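PDB 7D86: PHD finger protein 14 from Danio rerio, which binds histone H3, preferring the unmodified form, by an N-terminal region that includes this PZP (PHD, C2HC zinc knuckle, PHD) module, and represses PDGFRA expression. Local coordinates for residues A99-G104 with G166-A171; P103-G108 with E120-K125; C145-A150 with R154-V159. All blocks are in the same frame, centred on the assembly; numbering follows the deposited sequence.

Contact 1 of 3, residues A99-G104 with G166-A171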
loop_
_atom_site.group_PDB
_atom_site.type_symbol
_atom_site.label_atom_id
_atom_site.label_comp_id
_atom_site.label_asym_id
_atom_site.label_seq_id
_atom_site.Cartn_x
_atom_site.Cartn_y
_atom_site.Cartn_z
ATOM N N ALA A 99 -2.855 4.085 -2.545
ATOM C CA ALA A 99 -3.925 5.061 -2.382
ATOM C C ALA A 99 -3.892 5.706 -1.004
ATOM O O ALA A 99 -4.280 6.869 -0.859
ATOM C CB ALA A 99 -5.284 4.403 -2.634
ATOM N N LEU A 100 -3.414 4.986 0.013
ATOM C CA LEU A 100 -3.383 5.550 1.362
ATOM C C LEU A 100 -2.285 6.586 1.531
ATOM O O LEU A 100 -2.394 7.463 2.397
ATOM C CB LEU A 100 -3.191 4.444 2.398
ATOM C CG LEU A 100 -4.291 3.381 2.381
ATOM C CD1 LEU A 100 -3.984 2.270 3.377
ATOM C CD2 LEU A 100 -5.631 4.043 2.681
ATOM N N TYR A 101 -1.215 6.499 0.745
ATOM C CA TYR A 101 -0.039 7.308 1.035
ATOM C C TYR A 101 0.261 8.373 -0.002
ATOM O O TYR A 101 0.930 9.352 0.331
ATOM C CB TYR A 101 1.198 6.410 1.217
ATOM C CG TYR A 101 1.200 5.690 2.537
ATOM C CD1 TYR A 101 0.523 4.481 2.691
ATOM C CD2 TYR A 101 1.861 6.222 3.644
ATOM C CE1 TYR A 101 0.507 3.820 3.904
ATOM C CE2 TYR A 101 1.856 5.557 4.863
ATOM C CZ TYR A 101 1.175 4.360 4.984
ATOM O OH TYR A 101 1.143 3.694 6.182
ATOM N N VAL A 102 -0.198 8.220 -1.241
ATOM C CA VAL A 102 0.026 9.256 -2.246
ATOM C C VAL A 102 -0.885 10.440 -1.933
ATOM O O VAL A 102 -2.110 10.278 -1.836
ATOM C CB VAL A 102 -0.195 8.720 -3.672
ATOM C CG1 VAL A 102 -0.095 9.862 -4.690
ATOM C CG2 VAL A 102 0.825 7.627 -3.999
ATOM N N PRO A 103 -0.333 11.639 -1.743
ATOM C CA PRO A 103 -1.181 12.805 -1.444
ATOM C C PRO A 103 -2.207 13.073 -2.538
ATOM O O PRO A 103 -1.969 12.840 -3.722
ATOM C CB PRO A 103 -0.177 13.961 -1.339
ATOM C CG PRO A 103 1.126 13.319 -0.975
ATOM C CD PRO A 103 1.105 11.936 -1.617
ATOM N N GLY A 104 -3.358 13.595 -2.126
ATOM C CA GLY A 104 -4.390 13.998 -3.056
ATOM C C GLY A 104 -5.300 12.883 -3.522
ATOM O O GLY A 104 -6.184 13.129 -4.352
ATOM N N GLY A 166 9.806 -1.593 5.332
ATOM C CA GLY A 166 9.257 -1.402 6.662
ATOM C C GLY A 166 9.092 0.053 7.055
ATOM O O GLY A 166 9.154 0.382 8.244
ATOM N N LEU A 167 8.880 0.934 6.086
ATOM C CA LEU A 167 8.943 2.377 6.319
ATOM C C LEU A 167 7.577 3.049 6.433
ATOM O O LEU A 167 7.515 4.233 6.774
ATOM C CB LEU A 167 9.746 3.047 5.196
ATOM C CG LEU A 167 11.161 2.493 5.004
ATOM C CD1 LEU A 167 11.857 3.219 3.870
ATOM C CD2 LEU A 167 11.958 2.635 6.296
ATOM N N LEU A 168 6.485 2.340 6.155
ATOM C CA LEU A 168 5.150 2.926 6.196
ATOM C C LEU A 168 4.546 2.724 7.576
ATOM O O LEU A 168 4.594 1.620 8.128
ATOM C CB LEU A 168 4.234 2.303 5.140
ATOM C CG LEU A 168 4.700 2.328 3.687
ATOM C CD1 LEU A 168 3.633 1.718 2.782
ATOM C CD2 LEU A 168 5.024 3.764 3.255
ATOM N N SER A 169 3.980 3.799 8.131
ATOM C CA SER A 169 3.354 3.765 9.442
ATOM C C SER A 169 1.949 4.342 9.368
ATOM O O SER A 169 1.638 5.174 8.511
ATOM C CB SER A 169 4.176 4.554 10.486
ATOM O OG SER A 169 5.503 4.071 10.583
ATOM N N GLU A 170 1.103 3.896 10.287
ATOM C CA GLU A 170 -0.208 4.497 10.497
ATOM C C GLU A 170 -0.316 4.873 11.965
ATOM O O GLU A 170 -0.148 4.017 12.836
ATOM C CB GLU A 170 -1.339 3.545 10.099
ATOM C CG GLU A 170 -2.736 4.130 10.312
ATOM C CD GLU A 170 -3.849 3.163 9.928
ATOM O OE1 GLU A 170 -5.023 3.589 9.901
ATOM O OE2 GLU A 170 -3.552 1.982 9.649
ATOM N N ALA A 171 -0.583 6.149 12.239
ATOM C CA ALA A 171 -0.753 6.592 13.615
ATOM C C ALA A 171 -1.996 5.960 14.235
ATOM O O ALA A 171 -2.998 5.710 13.561
ATOM C CB ALA A 171 -0.855 8.121 13.676
#

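Contact 2 of 3, residues P103-G108 with E120-K125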
loop_
_atom_site.group_PDB
_atom_site.type_symbol
_atom_site.label_atom_id
_atom_site.label_comp_id
_atom_site.label_asym_id
_atom_site.label_seq_id
_atom_site.Cartn_x
_atom_site.Cartn_y
_atom_site.Cartn_z
ATOM N N PRO A 103 -0.333 11.639 -1.743
ATOM C CA PRO A 103 -1.181 12.805 -1.444
ATOM C C PRO A 103 -2.207 13.073 -2.538
ATOM O O PRO A 103 -1.969 12.840 -3.722
ATOM C CB PRO A 103 -0.177 13.961 -1.339
ATOM C CG PRO A 103 1.126 13.319 -0.975
ATOM C CD PRO A 103 1.105 11.936 -1.617
ATOM N N GLY A 104 -3.358 13.595 -2.126
ATOM C CA GLY A 104 -4.390 13.998 -3.056
ATOM C C GLY A 104 -5.300 12.883 -3.522
ATOM O O GLY A 104 -6.184 13.129 -4.352
ATOM N N VAL A 105 -5.112 11.665 -3.030
ATOM C CA VAL A 105 -6.012 10.558 -3.313
ATOM C C VAL A 105 -7.055 10.503 -2.202
ATOM O O VAL A 105 -6.713 10.526 -1.015
ATOM C CB VAL A 105 -5.243 9.233 -3.429
ATOM C CG1 VAL A 105 -6.193 8.099 -3.765
ATOM C CG2 VAL A 105 -4.149 9.330 -4.496
ATOM N N ALA A 106 -8.331 10.456 -2.581
ATOM C CA ALA A 106 -9.407 10.311 -1.601
ATOM C C ALA A 106 -9.546 8.826 -1.298
ATOM O O ALA A 106 -10.327 8.107 -1.925
ATOM C CB ALA A 106 -10.709 10.908 -2.119
ATOM N N PHE A 107 -8.762 8.355 -0.324
ATOM C CA PHE A 107 -8.666 6.922 -0.075
ATOM C C PHE A 107 -9.858 6.372 0.695
ATOM O O PHE A 107 -10.083 5.157 0.674
ATOM C CB PHE A 107 -7.365 6.582 0.665
ATOM C CG PHE A 107 -7.044 7.504 1.809
ATOM C CD1 PHE A 107 -7.683 7.368 3.029
ATOM C CD2 PHE A 107 -6.074 8.486 1.670
ATOM C CE1 PHE A 107 -7.381 8.209 4.083
ATOM C CE2 PHE A 107 -5.765 9.330 2.722
ATOM C CZ PHE A 107 -6.420 9.192 3.930
ATOM N N GLY A 108 -10.635 7.232 1.353
ATOM C CA GLY A 108 -11.867 6.778 1.964
ATOM C C GLY A 108 -12.912 6.280 0.989
ATOM O O GLY A 108 -13.992 5.863 1.422
ATOM N N GLU A 120 -6.261 15.300 -11.911
ATOM C CA GLU A 120 -5.245 15.872 -12.785
ATOM C C GLU A 120 -3.939 16.075 -12.039
ATOM O O GLU A 120 -2.859 15.854 -12.594
ATOM C CB GLU A 120 -5.715 17.208 -13.357
ATOM C CG GLU A 120 -6.932 17.149 -14.232
ATOM C CD GLU A 120 -7.094 18.418 -15.043
ATOM O OE1 GLU A 120 -6.169 18.747 -15.816
ATOM O OE2 GLU A 120 -8.131 19.094 -14.891
ATOM N N MET A 121 -4.024 16.517 -10.778
ATOM C CA MET A 121 -2.822 16.738 -9.984
ATOM C C MET A 121 -2.047 15.439 -9.802
ATOM O O MET A 121 -0.828 15.401 -9.998
ATOM C CB MET A 121 -3.196 17.364 -8.630
ATOM C CG MET A 121 -3.780 18.782 -8.722
ATOM S SD MET A 121 -5.510 18.944 -9.258
ATOM C CE MET A 121 -6.422 18.401 -7.810
ATOM N N ASN A 122 -2.747 14.355 -9.438
ATOM C CA ASN A 122 -2.109 13.044 -9.328
ATOM C C ASN A 122 -1.439 12.649 -10.636
ATOM O O ASN A 122 -0.275 12.227 -10.651
ATOM C CB ASN A 122 -3.140 11.976 -8.945
ATOM C CG ASN A 122 -3.781 12.220 -7.596
ATOM O OD1 ASN A 122 -4.981 12.000 -7.422
ATOM N ND2 ASN A 122 -2.987 12.662 -6.629
ATOM N N TYR A 123 -2.178 12.757 -11.744
ATOM C CA TYR A 123 -1.676 12.310 -13.040
ATOM C C TYR A 123 -0.445 13.094 -13.463
ATOM O O TYR A 123 0.460 12.547 -14.101
ATOM C CB TYR A 123 -2.769 12.455 -14.097
ATOM C CG TYR A 123 -3.914 11.493 -13.960
ATOM C CD1 TYR A 123 -3.694 10.164 -13.615
ATOM C CD2 TYR A 123 -5.222 11.905 -14.204
ATOM C CE1 TYR A 123 -4.746 9.270 -13.511
ATOM C CE2 TYR A 123 -6.282 11.020 -14.102
ATOM C CZ TYR A 123 -6.038 9.702 -13.755
ATOM O OH TYR A 123 -7.095 8.821 -13.655
ATOM N N SER A 124 -0.402 14.385 -13.130
ATOM C CA SER A 124 0.734 15.221 -13.489
ATOM C C SER A 124 1.988 14.882 -12.697
ATOM O O SER A 124 3.064 15.390 -13.030
ATOM C CB SER A 124 0.377 16.697 -13.289
ATOM O OG SER A 124 0.203 16.990 -11.909
ATOM N N LYS A 125 1.884 14.038 -11.667
ATOM C CA LYS A 125 3.045 13.661 -10.871
ATOM C C LYS A 125 3.764 12.428 -11.401
ATOM O O LYS A 125 4.872 12.144 -10.940
ATOM C CB LYS A 125 2.648 13.392 -9.412
ATOM C CG LYS A 125 1.954 14.541 -8.705
ATOM C CD LYS A 125 2.917 15.654 -8.368
ATOM C CE LYS A 125 2.175 16.816 -7.735
ATOM N NZ LYS A 125 3.024 18.030 -7.665
#

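Contact 3 of 3, residues C145-A150 with R154-V159. With ZN (zinc ion), chain D; ZN (zinc ion), chain B.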
loop_
_atom_site.group_PDB
_atom_site.type_symbol
_atom_site.label_atom_id
_atom_site.label_comp_id
_atom_site.label_asym_id
_atom_site.label_seq_id
_atom_site.Cartn_x
_atom_site.Cartn_y
_atom_site.Cartn_z
ATOM N N CYS A 145 6.127 8.912 -6.500
ATOM C CA CYS A 145 6.853 8.704 -5.257
ATOM C C CYS A 145 6.238 9.530 -4.141
ATOM O O CYS A 145 5.643 10.586 -4.381
ATOM C CB CYS A 145 8.326 9.088 -5.409
ATOM S SG CYS A 145 9.315 7.951 -6.383
ATOM N N ILE A 146 6.398 9.041 -2.912
ATOM C CA ILE A 146 6.144 9.828 -1.712
ATOM C C ILE A 146 7.496 10.162 -1.109
ATOM O O ILE A 146 8.527 9.636 -1.545
ATOM C CB ILE A 146 5.269 9.084 -0.690
ATOM C CG1 ILE A 146 5.986 7.803 -0.247
ATOM C CG2 ILE A 146 3.867 8.835 -1.252
ATOM C CD1 ILE A 146 5.261 7.035 0.819
ATOM N N SER A 147 7.502 10.996 -0.079
ATOM C CA SER A 147 8.746 11.390 0.556
ATOM C C SER A 147 8.714 11.075 2.041
ATOM O O SER A 147 7.656 10.828 2.627
ATOM C CB SER A 147 9.034 12.872 0.370
ATOM O OG SER A 147 10.167 13.246 1.137
ATOM N N CYS A 148 9.904 11.110 2.644
ATOM C CA CYS A 148 10.016 10.935 4.083
ATOM C C CYS A 148 9.307 12.080 4.791
ATOM O O CYS A 148 9.341 13.229 4.338
ATOM C CB CYS A 148 11.493 10.880 4.497
ATOM S SG CYS A 148 11.804 10.896 6.284
ATOM N N ASP A 149 8.670 11.772 5.916
ATOM C CA ASP A 149 7.866 12.751 6.634
ATOM C C ASP A 149 8.575 13.355 7.841
ATOM O O ASP A 149 7.958 14.125 8.582
ATOM C CB ASP A 149 6.545 12.122 7.069
ATOM C CG ASP A 149 5.571 11.981 5.916
ATOM O OD1 ASP A 149 5.430 12.950 5.141
ATOM O OD2 ASP A 149 4.979 10.897 5.765
ATOM N N ALA A 150 9.847 13.039 8.055
ATOM C CA ALA A 150 10.593 13.595 9.175
ATOM C C ALA A 150 11.155 14.955 8.785
ATOM O O ALA A 150 11.713 15.114 7.693
ATOM C CB ALA A 150 11.717 12.651 9.599
ATOM N N ARG A 154 13.966 15.162 2.308
ATOM C CA ARG A 154 13.500 14.938 0.948
ATOM C C ARG A 154 14.088 13.653 0.373
ATOM O O ARG A 154 14.898 13.695 -0.555
ATOM C CB ARG A 154 13.846 16.140 0.058
ATOM C CG ARG A 154 13.097 17.433 0.388
ATOM C CD ARG A 154 11.617 17.350 0.033
ATOM N NE ARG A 154 10.854 16.626 1.045
ATOM C CZ ARG A 154 9.598 16.224 0.897
ATOM N NH1 ARG A 154 8.998 15.573 1.886
ATOM N NH2 ARG A 154 8.944 16.476 -0.231
ATOM N N SER A 155 13.694 12.512 0.925
ATOM C CA SER A 155 14.005 11.204 0.358
ATOM C C SER A 155 12.742 10.658 -0.286
ATOM O O SER A 155 11.701 10.594 0.367
ATOM C CB SER A 155 14.494 10.228 1.429
ATOM O OG SER A 155 15.752 10.620 1.956
ATOM N N PHE A 156 12.835 10.252 -1.552
ATOM C CA PHE A 156 11.664 9.838 -2.319
ATOM C C PHE A 156 11.679 8.340 -2.603
ATOM O O PHE A 156 12.733 7.751 -2.871
ATOM C CB PHE A 156 11.576 10.604 -3.637
ATOM C CG PHE A 156 11.443 12.081 -3.456
ATOM C CD1 PHE A 156 10.270 12.628 -2.958
ATOM C CD2 PHE A 156 12.492 12.926 -3.761
ATOM C CE1 PHE A 156 10.149 14.005 -2.770
ATOM C CE2 PHE A 156 12.372 14.294 -3.580
ATOM C CZ PHE A 156 11.197 14.831 -3.080
ATOM N N PHE A 157 10.491 7.737 -2.578
ATOM C CA PHE A 157 10.355 6.315 -2.856
ATOM C C PHE A 157 8.908 5.993 -3.200
ATOM O O PHE A 157 7.983 6.684 -2.771
ATOM C CB PHE A 157 10.813 5.456 -1.667
ATOM C CG PHE A 157 10.662 6.132 -0.328
ATOM C CD1 PHE A 157 9.408 6.362 0.212
ATOM C CD2 PHE A 157 11.783 6.518 0.396
ATOM C CE1 PHE A 157 9.270 6.992 1.452
ATOM C CE2 PHE A 157 11.649 7.139 1.636
ATOM C CZ PHE A 157 10.391 7.370 2.161
ATOM N N HIS A 158 8.723 4.929 -3.980
ATOM C CA HIS A 158 7.378 4.413 -4.197
ATOM C C HIS A 158 6.805 3.927 -2.877
ATOM O O HIS A 158 7.536 3.485 -1.987
ATOM C CB HIS A 158 7.393 3.243 -5.189
ATOM C CG HIS A 158 7.842 3.615 -6.562
ATOM N ND1 HIS A 158 9.001 3.123 -7.125
ATOM C CD2 HIS A 158 7.282 4.428 -7.490
ATOM C CE1 HIS A 158 9.136 3.619 -8.341
ATOM N NE2 HIS A 158 8.108 4.413 -8.586
ATOM N N VAL A 159 5.474 3.973 -2.766
ATOM C CA VAL A 159 4.819 3.531 -1.539
ATOM C C VAL A 159 5.129 2.066 -1.262
ATOM O O VAL A 159 5.405 1.681 -0.123
ATOM C CB VAL A 159 3.302 3.774 -1.613
ATOM C CG1 VAL A 159 2.622 3.220 -0.361
ATOM C CG2 VAL A 159 3.018 5.264 -1.786
HETATM ZN ZN ZN D . 10.601 2.088 -6.271
HETATM ZN ZN ZN B . 14.114 11.057 6.096
#

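Contact 1 of 3, residues A99-G104 with G166-A171
Tyr-101 reaches from the last turn of helix 96-101 to strand 168-170, and nearly everything in this contact is done by its ring and its hydroxyl.

The polar link is a single hydrogen bond from Tyr-101 OH to the carbonyl oxygen of Ser-169, 2.8 Å long. The donor stands well above the plane of that carbonyl and meets the C=O at 105°, so the phenol comes in over the peptide group, not in line with it. Seen from the ring, the oxygen lies at the edge, near the ring plane. The hydroxyl thus finds its acceptor in the backbone, not in the Ser-169 side chain, whose CB points away.

The apolar part is a CH-pi contact. Leu-168 lies over one face of the ring, its CD2 4.1 Å from the centroid of the Tyr-101 ring and 15° off the normal. CD1 covers the CE1 side of the same face, and Leu-168 CB sits 3.7 Å from Tyr-101 CZ, on that same side, at the phenol end. With CG anti to the carbonyl carbon (chi1 -75°), the tyrosine ring is swung out from the helix toward the strand.

The contact joins the C2HC pre-PHD zinc finger to the second PHD-type finger. Strand 168-170 pairs with strand 181-183, whose Phe-181 meets the Tyr-101 ring edge-to-face. Leu-168 also packs on Val-159 and Ala-162 of helix 159-164, which ends at Gly-166 in a Schellman motif, while Lys-197 of helix 191-204 hydrogen-bonds the carbonyl of Leu-168.

Contact 2 of 3, residues P103-G108 with E120-K125
In the C2HC pre-PHD zinc finger, the loop after helix 96-101 (Pro-103 to Val-105) meets the short helix 120-123 at one side chain, the carboxamide of Asn-122. Its ND2 donates to the carbonyl oxygen of Pro-103 across 3.1 Å, a weak bond bent to 122° at the hydrogen. The stronger partner of this amide is just ahead of its helix: OD1 accepts from the backbone N of Thr-119. That bond probably fixes which way the amide is turned, with ND2 toward Pro-103 O. Asn-122 OD1 is also 3.5 Å from Gly-104 O, but both are acceptors and no bond forms.

Gly-104 has positive phi (83°); a CB there would press on Asn-122 ND2 and on the carbonyl of Pro-103. Beside it, Val-105 lays CG2 4.0 Å from Asn-122 OD1, the two side chains crossing at about a right angle. Further along segment 120-125, Ser-124 OG donates to Met-121 O over 2.7 Å.

Val-105 is also held by Ala-99 of helix 96-101 and by Val-116 and Leu-118 of the intervening loop, while Phe-107 packs on Leu-100 of that helix and edge-to-face with Phe-181 of strand 181-183.

Contact 3 of 3, residues C145-A150 with R154-V159
Ile-146 and Phe-157 form the hydrogen-bonded pair of the beta hairpin in the second PHD-type finger. Ile-146 N donates to Phe-157 O over 2.8 Å, and Phe-157 N returns the bond to Ile-146 O almost head-on. Past the strand end, Cys-148 N continues the ladder, donating to Ser-155 O over 2.9 Å in the carbonyl plane. Arg-154 folds back on itself (chi2 -70°, chi3 80°) and brings NH1 to Cys-148 O, but that bond is weak at 3.4 Å; Ser-147 OG lies over a face of its guanidinium.

Ile-146 CG1 touches Phe-157 CD1 at 3.7 Å, while the phenyl CZ reaches Cys-148 N and one ring face covers Ser-155 O. With an alanine in place of this phenyl ring, Ile-146 CG1 would probably lose its aromatic partner, and the bond from Cys-148 N to Ser-155 O its cover. On the other face of the hairpin, Ser-147 CB packs against Phe-156 CE1.

Both segments supply a zinc ligand. Cys-148 SG, 2.3 Å from its zinc, also accepts a hydrogen bond from Ala-150 N; Cys-153, Cys-185 and His-188 complete the site. His-158 ND1 binds another zinc at 2.1 Å with Cys-131, Cys-134 and Cys-161, and its NE2 is hydrogen-bonded to Thr-142 O. Cys-145 is not a ligand: its SG sits over the His-158 ring, 4.4 Å from the centroid and 19° off the normal.

Helix 96-101 and the loop after it tie the three together. Contacts 1 and 2 share Pro-103 and Gly-104, and Ala-99 O lies 3.5 Å from Phe-107 CB. Contacts 1 and 3, centres about 10 Å apart, meet in one core: Ile-146 CG2 comes within 3.4 Å of Tyr-101 O, and Val-159 O within 3.4 Å of Leu-168 CD1. Contacts 2 and 3 barely touch, Pro-103 CD to Ile-146 CG2 at 4.2 Å. Contact 3 holds ligands of two zinc ions itself. The others lie close to further sites: the side chain of Val-105 is about 7 Å from that of Cys-98, and that of Glu-170 about 5 Å from that of Cys-15 in the first PHD finger.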